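Local coordinates for protein glutathione peroxidase (Schistosoma mansoni, PDB 2V1M) that catalyses the reduction of hydrogen peroxide by glutathione, yielding glutathione disulfide and water, at residues 24-29 and 66-71; 102-107 and 113-118. All blocks are in the same frame, centred on the assembly; numbering follows the deposited sequence.

Interaction 1: residues 24-29 and 66-71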
loop_
_atom_site.group_PDB
_atom_site.type_symbol
_atom_site.label_atom_id
_atom_site.label_comp_id
_atom_site.label_asym_id
_atom_site.label_seq_id
_atom_site.Cartn_x
_atom_site.Cartn_y
_atom_site.Cartn_z
ATOM N N VAL A 24 -14.740 -1.490 -2.201
ATOM C CA VAL A 24 -14.698 -1.708 -0.773
ATOM C C VAL A 24 -14.367 -0.385 -0.095
ATOM O O VAL A 24 -13.440 0.330 -0.488
ATOM C CB VAL A 24 -13.748 -2.849 -0.445
ATOM C CG1 VAL A 24 -12.374 -2.515 -0.808
ATOM C CG2 VAL A 24 -13.875 -3.263 1.002
ATOM N N SER A 25 -15.133 -0.087 0.945
ATOM C CA SER A 25 -14.778 1.029 1.815
ATOM C C SER A 25 -13.626 0.586 2.747
ATOM O O SER A 25 -13.655 -0.503 3.342
ATOM C CB SER A 25 -15.971 1.433 2.667
ATOM O OG SER A 25 -15.523 2.273 3.735
ATOM N N LEU A 26 -12.681 1.500 2.960
ATOM C CA LEU A 26 -11.568 1.239 3.875
ATOM C C LEU A 26 -11.991 1.219 5.342
ATOM O O LEU A 26 -11.187 0.879 6.198
ATOM C CB LEU A 26 -10.398 2.191 3.625
ATOM C CG LEU A 26 -9.847 2.138 2.196
ATOM C CD1 LEU A 26 -8.676 3.129 2.094
ATOM C CD2 LEU A 26 -9.428 0.738 1.815
ATOM N N GLU A 27 -13.283 1.472 5.611
ATOM C CA GLU A 27 -13.866 1.110 6.920
ATOM C C GLU A 27 -13.535 -0.336 7.305
ATOM O O GLU A 27 -13.461 -0.645 8.489
ATOM C CB GLU A 27 -15.389 1.271 6.868
ATOM C CG GLU A 27 -15.868 2.724 6.963
ATOM C CD GLU A 27 -15.868 3.216 8.407
ATOM O OE1 GLU A 27 -15.790 2.363 9.305
ATOM O OE2 GLU A 27 -15.915 4.446 8.604
ATOM N N LYS A 28 -13.360 -1.208 6.309
ATOM C CA LYS A 28 -12.940 -2.612 6.498
ATOM C C LYS A 28 -11.734 -2.726 7.436
ATOM O O LYS A 28 -11.597 -3.732 8.162
ATOM C CB LYS A 28 -12.580 -3.262 5.095
ATOM C CG LYS A 28 -11.978 -4.653 5.125
ATOM C CD LYS A 28 -11.799 -5.199 3.694
ATOM C CE LYS A 28 -11.035 -6.505 3.667
ATOM N NZ LYS A 28 -11.134 -7.215 2.372
ATOM N N TYR A 29 -10.854 -1.731 7.408
ATOM C CA TYR A 29 -9.558 -1.790 8.089
ATOM C C TYR A 29 -9.548 -1.127 9.465
ATOM O O TYR A 29 -8.489 -1.029 10.100
ATOM C CB TYR A 29 -8.475 -1.210 7.168
ATOM C CG TYR A 29 -8.363 -2.022 5.889
ATOM C CD1 TYR A 29 -7.767 -3.269 5.907
ATOM C CD2 TYR A 29 -8.923 -1.573 4.708
ATOM C CE1 TYR A 29 -7.719 -4.046 4.756
ATOM C CE2 TYR A 29 -8.896 -2.354 3.528
ATOM C CZ TYR A 29 -8.294 -3.592 3.573
ATOM O OH TYR A 29 -8.272 -4.319 2.411
ATOM N N ARG A 66 -2.514 -5.289 8.157
ATOM C CA ARG A 66 -3.115 -5.445 6.831
ATOM C C ARG A 66 -2.254 -4.696 5.823
ATOM O O ARG A 66 -2.006 -3.515 5.965
ATOM C CB ARG A 66 -4.565 -4.914 6.834
ATOM C CG ARG A 66 -5.470 -5.677 7.830
ATOM C CD ARG A 66 -5.684 -7.113 7.413
ATOM N NE ARG A 66 -6.589 -7.794 8.341
ATOM C CZ ARG A 66 -6.197 -8.394 9.471
ATOM N NH1 ARG A 66 -4.923 -8.344 9.877
ATOM N NH2 ARG A 66 -7.102 -9.013 10.232
ATOM N N ILE A 67 -1.806 -5.403 4.802
ATOM C CA ILE A 67 -1.045 -4.807 3.719
ATOM C C ILE A 67 -1.971 -4.596 2.535
ATOM O O ILE A 67 -2.709 -5.527 2.147
ATOM C CB ILE A 67 0.173 -5.711 3.336
ATOM C CG1 ILE A 67 1.101 -5.844 4.553
ATOM C CG2 ILE A 67 0.890 -5.159 2.101
ATOM C CD1 ILE A 67 2.188 -6.906 4.352
ATOM N N LEU A 68 -1.953 -3.376 1.986
ATOM C CA LEU A 68 -2.817 -2.983 0.875
ATOM C C LEU A 68 -1.904 -2.575 -0.272
ATOM O O LEU A 68 -1.090 -1.656 -0.104
ATOM C CB LEU A 68 -3.720 -1.802 1.241
ATOM C CG LEU A 68 -4.825 -1.992 2.258
ATOM C CD1 LEU A 68 -4.375 -2.251 3.618
ATOM C CD2 LEU A 68 -5.720 -0.760 2.184
ATOM N N ALA A 69 -2.060 -3.216 -1.430
ATOM C CA ALA A 69 -1.179 -2.961 -2.591
ATOM C C ALA A 69 -1.994 -2.381 -3.740
ATOM O O ALA A 69 -2.947 -3.017 -4.241
ATOM C CB ALA A 69 -0.498 -4.243 -3.023
ATOM N N PHE A 70 -1.595 -1.174 -4.161
ATOM C CA PHE A 70 -2.245 -0.414 -5.226
ATOM C C PHE A 70 -1.356 -0.366 -6.461
ATOM O O PHE A 70 -0.355 0.348 -6.472
ATOM C CB PHE A 70 -2.555 1.009 -4.748
ATOM C CG PHE A 70 -3.693 1.029 -3.752
ATOM C CD1 PHE A 70 -5.009 1.097 -4.201
ATOM C CD2 PHE A 70 -3.429 0.942 -2.385
ATOM C CE1 PHE A 70 -6.071 1.058 -3.315
ATOM C CE2 PHE A 70 -4.492 0.910 -1.482
ATOM C CZ PHE A 70 -5.812 0.960 -1.945
ATOM N N PRO A 71 -1.716 -1.102 -7.518
ATOM C CA PRO A 71 -0.952 -0.988 -8.777
ATOM C C PRO A 71 -1.049 0.435 -9.313
ATOM O O PRO A 71 -2.080 1.094 -9.208
ATOM C CB PRO A 71 -1.666 -1.970 -9.720
ATOM C CG PRO A 71 -2.336 -2.996 -8.751
ATOM C CD PRO A 71 -2.814 -2.100 -7.637
#
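Tyr29 and Leu26 sit on the 3-10 turn that leaves the N-terminal beta hairpin, and they press onto Leu68 and Arg66 of strand 65-71 in the central sheet of this thioredoxin-like fold. The Tyr29 ring does most of the work. Leu68 reaches it from the strand with both methyls: CD1 stands 4.1 Å from the centroid of the Tyr29 ring, only 17° off the ring normal, in a CH-pi contact over the face, while Leu68 CD2 comes to 3.8 Å from Tyr29 CE2. On the opposite face Lys28 CG stands over the ring centre. Arg66 CB comes obliquely to 3.7 Å from Tyr29 CD1, and Arg66 CG lies at the ring edge, in its plane, 3.8 Å from the same CD1. A bend at chi2 (-67°) then carries the arginine chain onward to the guanidinium group, whose plane is nearly perpendicular to the ring and whose NH1 bonds to Val61 O. The phenol OH of Tyr29 is hydrogen-bonded to Asp99 OD2 on the strand beside 65-71, which ties the polar end of the ring to the sheet as well. Leu26 adds a purely apolar touch, its CD2 4.0 Å from Leu68 CD2, so that one leucine methyl serves both Tyr29 and Leu26. The turn itself is shaped by an ST turn, Glu27 N to Ser25 OG at 3.0 Å, and by Tyr29 N to Leu26 O at 2.9 Å. Such packing of an N-terminal hairpin and its outgoing turn on the thioredoxin-type sheet belongs to the glutathione peroxidase fold.

Interaction 2: residues 102-107 and 113-118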
loop_
_atom_site.group_PDB
_atom_site.type_symbol
_atom_site.label_atom_id
_atom_site.label_comp_id
_atom_site.label_asym_id
_atom_site.label_seq_id
_atom_site.Cartn_x
_atom_site.Cartn_y
_atom_site.Cartn_z
ATOM N N SER A 102 -7.316 -2.576 -7.662
ATOM C CA SER A 102 -7.234 -2.128 -9.026
ATOM C C SER A 102 -6.276 -0.932 -9.169
ATOM O O SER A 102 -5.964 -0.195 -8.221
ATOM C CB SER A 102 -8.637 -1.754 -9.554
ATOM O OG SER A 102 -9.432 -2.903 -9.797
ATOM N N LYS A 103 -5.817 -0.766 -10.405
ATOM C CA LYS A 103 -4.816 0.259 -10.729
ATOM C C LYS A 103 -5.396 1.661 -10.519
ATOM O O LYS A 103 -6.570 1.955 -10.848
ATOM C CB LYS A 103 -4.324 0.002 -12.157
ATOM C CG LYS A 103 -3.149 0.864 -12.619
ATOM C CD LYS A 103 -2.885 0.726 -14.110
ATOM C CE LYS A 103 -2.544 -0.714 -14.492
ATOM N NZ LYS A 103 -2.168 -0.807 -15.934
ATOM N N ILE A 104 -4.558 2.538 -9.956
ATOM C CA ILE A 104 -4.881 3.924 -9.680
ATOM C C ILE A 104 -3.705 4.806 -10.061
ATOM O O ILE A 104 -2.586 4.338 -10.367
ATOM C CB ILE A 104 -5.208 4.137 -8.193
ATOM C CG1 ILE A 104 -4.022 3.750 -7.300
ATOM C CG2 ILE A 104 -6.524 3.398 -7.821
ATOM C CD1 ILE A 104 -4.119 4.289 -5.861
ATOM N N LYS A 105 -3.943 6.108 -9.988
ATOM C CA LYS A 105 -2.857 7.113 -9.988
ATOM C C LYS A 105 -2.616 7.536 -8.532
ATOM O O LYS A 105 -3.541 7.577 -7.695
ATOM C CB LYS A 105 -3.234 8.311 -10.846
ATOM C CG LYS A 105 -3.226 7.918 -12.334
ATOM C CD LYS A 105 -3.761 9.058 -13.205
ATOM C CE LYS A 105 -3.599 8.664 -14.668
ATOM N NZ LYS A 105 -3.890 9.801 -15.565
ATOM N N VAL A 106 -1.355 7.858 -8.261
ATOM C CA VAL A 106 -0.917 8.344 -6.937
ATOM C C VAL A 106 -0.463 9.808 -6.944
ATOM O O VAL A 106 -0.414 10.419 -5.879
ATOM C CB VAL A 106 0.165 7.440 -6.315
ATOM C CG1 VAL A 106 -0.327 5.996 -6.217
ATOM C CG2 VAL A 106 1.484 7.523 -7.104
ATOM N N ASN A 107 -0.150 10.339 -8.135
ATOM C CA ASN A 107 0.247 11.728 -8.317
ATOM C C ASN A 107 -0.675 12.435 -9.298
ATOM O O ASN A 107 -1.315 11.804 -10.133
ATOM C CB ASN A 107 1.689 11.851 -8.815
ATOM C CG ASN A 107 2.719 11.462 -7.784
ATOM O OD1 ASN A 107 2.548 11.645 -6.571
ATOM N ND2 ASN A 107 3.819 10.937 -8.261
ATOM N N ASP A 113 -8.241 9.684 -4.252
ATOM C CA ASP A 113 -8.357 10.470 -3.012
ATOM C C ASP A 113 -7.616 9.839 -1.838
ATOM O O ASP A 113 -7.097 10.582 -0.981
ATOM C CB ASP A 113 -9.823 10.687 -2.650
ATOM C CG ASP A 113 -10.535 11.652 -3.600
ATOM O OD1 ASP A 113 -9.867 12.387 -4.366
ATOM O OD2 ASP A 113 -11.790 11.685 -3.554
ATOM N N LEU A 114 -7.488 8.514 -1.805
ATOM C CA LEU A 114 -6.724 7.901 -0.711
ATOM C C LEU A 114 -5.273 8.448 -0.734
ATOM O O LEU A 114 -4.710 8.759 0.333
ATOM C CB LEU A 114 -6.707 6.389 -0.883
ATOM C CG LEU A 114 -5.707 5.656 0.046
ATOM C CD1 LEU A 114 -6.061 5.829 1.518
ATOM C CD2 LEU A 114 -5.663 4.190 -0.343
ATOM N N TYR A 115 -4.676 8.521 -1.920
ATOM C CA TYR A 115 -3.302 9.008 -2.014
ATOM C C TYR A 115 -3.187 10.498 -1.830
ATOM O O TYR A 115 -2.198 10.969 -1.250
ATOM C CB TYR A 115 -2.622 8.506 -3.303
ATOM C CG TYR A 115 -2.014 7.135 -3.095
ATOM C CD1 TYR A 115 -0.655 6.978 -2.885
ATOM C CD2 TYR A 115 -2.807 6.006 -3.221
ATOM C CE1 TYR A 115 -0.090 5.673 -2.747
ATOM C CE2 TYR A 115 -2.267 4.712 -3.102
ATOM C CZ TYR A 115 -0.903 4.571 -2.865
ATOM O OH TYR A 115 -0.325 3.321 -2.701
ATOM N N LYS A 116 -4.175 11.270 -2.285
ATOM C CA LYS A 116 -4.197 12.690 -1.917
ATOM C C LYS A 116 -4.158 12.825 -0.395
ATOM O O LYS A 116 -3.403 13.643 0.167
ATOM C CB LYS A 116 -5.410 13.407 -2.516
ATOM C CG LYS A 116 -5.391 13.393 -4.046
ATOM C CD LYS A 116 -6.539 14.247 -4.636
ATOM C CE LYS A 116 -6.450 14.286 -6.146
ATOM N NZ LYS A 116 -7.494 15.218 -6.707
ATOM N N PHE A 117 -4.962 12.021 0.286
ATOM C CA PHE A 117 -5.002 12.048 1.748
ATOM C C PHE A 117 -3.666 11.614 2.356
ATOM O O PHE A 117 -3.138 12.289 3.276
ATOM C CB PHE A 117 -6.147 11.160 2.252
ATOM C CG PHE A 117 -6.205 11.059 3.741
ATOM C CD1 PHE A 117 -6.654 12.150 4.522
ATOM C CD2 PHE A 117 -5.815 9.886 4.396
ATOM C CE1 PHE A 117 -6.722 12.048 5.899
ATOM C CE2 PHE A 117 -5.887 9.793 5.791
ATOM C CZ PHE A 117 -6.350 10.876 6.534
ATOM N N LEU A 118 -3.131 10.468 1.938
ATOM C CA LEU A 118 -1.865 9.976 2.505
ATOM C C LEU A 118 -0.780 11.057 2.385
ATOM O O LEU A 118 -0.072 11.353 3.354
ATOM C CB LEU A 118 -1.429 8.707 1.790
ATOM C CG LEU A 118 -2.318 7.473 2.048
ATOM C CD1 LEU A 118 -1.863 6.351 1.117
ATOM C CD2 LEU A 118 -2.229 7.031 3.512
#
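The side-chain oxygen OE1 of Gln74 takes two backbone donors, Val106 N and Asn107 N, and thereby pins the loop where Val106 meets Tyr115. This is the connection between strand 99-100 and helix 113-121 of the thioredoxin-like fold, folding back on the helix it leads into. The carbonyl O of Val106 is bound too, by Lys119 NZ further along that helix. Between these polar grips the contact is apolar. Val106 and Tyr115 run side by side in the same direction, and the valine CG1 sits squarely over the Tyr115 ring, 3.4 Å from its centroid and 10° off the normal: a close CH-pi contact. With CG1 anti to the carbonyl carbon (chi1 -56°), that methyl faces the ring, and Val106 CB also comes to 3.6 Å from Tyr115 CD1. Leu118 CD1, one turn later in the helix, lies over the opposite face, 4.1 Å above the ring plane, so the aromatic is clamped between two aliphatic side chains. Tyr115 also packs on Ile36 and Asn38 of strand 33-39, joining loop, helix and sheet. Ile104 arrives across the tyrosine at about a right angle, its extended chi2 of 164° carrying CD1 obliquely to the ring's CD2-CE2 bond, on the Val106 side of its plane. Packing is tight: Ile104 CD1 stands 3.3 Å from Tyr115 CE2 and 3.4 Å from Tyr115 CD2.

Interactions 1 and 2 are both mainly buried and pack against the same sheet. Both reach strand 33-39, interaction 1 at Cys34 and interaction 2 at Ile36 and Asn38. They also meet directly: Phe70 CZ lies 3.6 Å from Leu114 CD2, while Pro71 O and Ile104 N, 3.0 Å apart, are a probable hydrogen bond that ties strand end to loop. Each centres on a tyrosine whose face meets an aliphatic side chain. An arginine's methylenes join the leucines in interaction 1; in interaction 2 the ring's partners across the contact are Val106 and Ile104, at shorter distances. The Tyr29 hydroxyl is tied to Asp99 on strand 99-100, whereas in interaction 2 the polar grip is on the loop backbone.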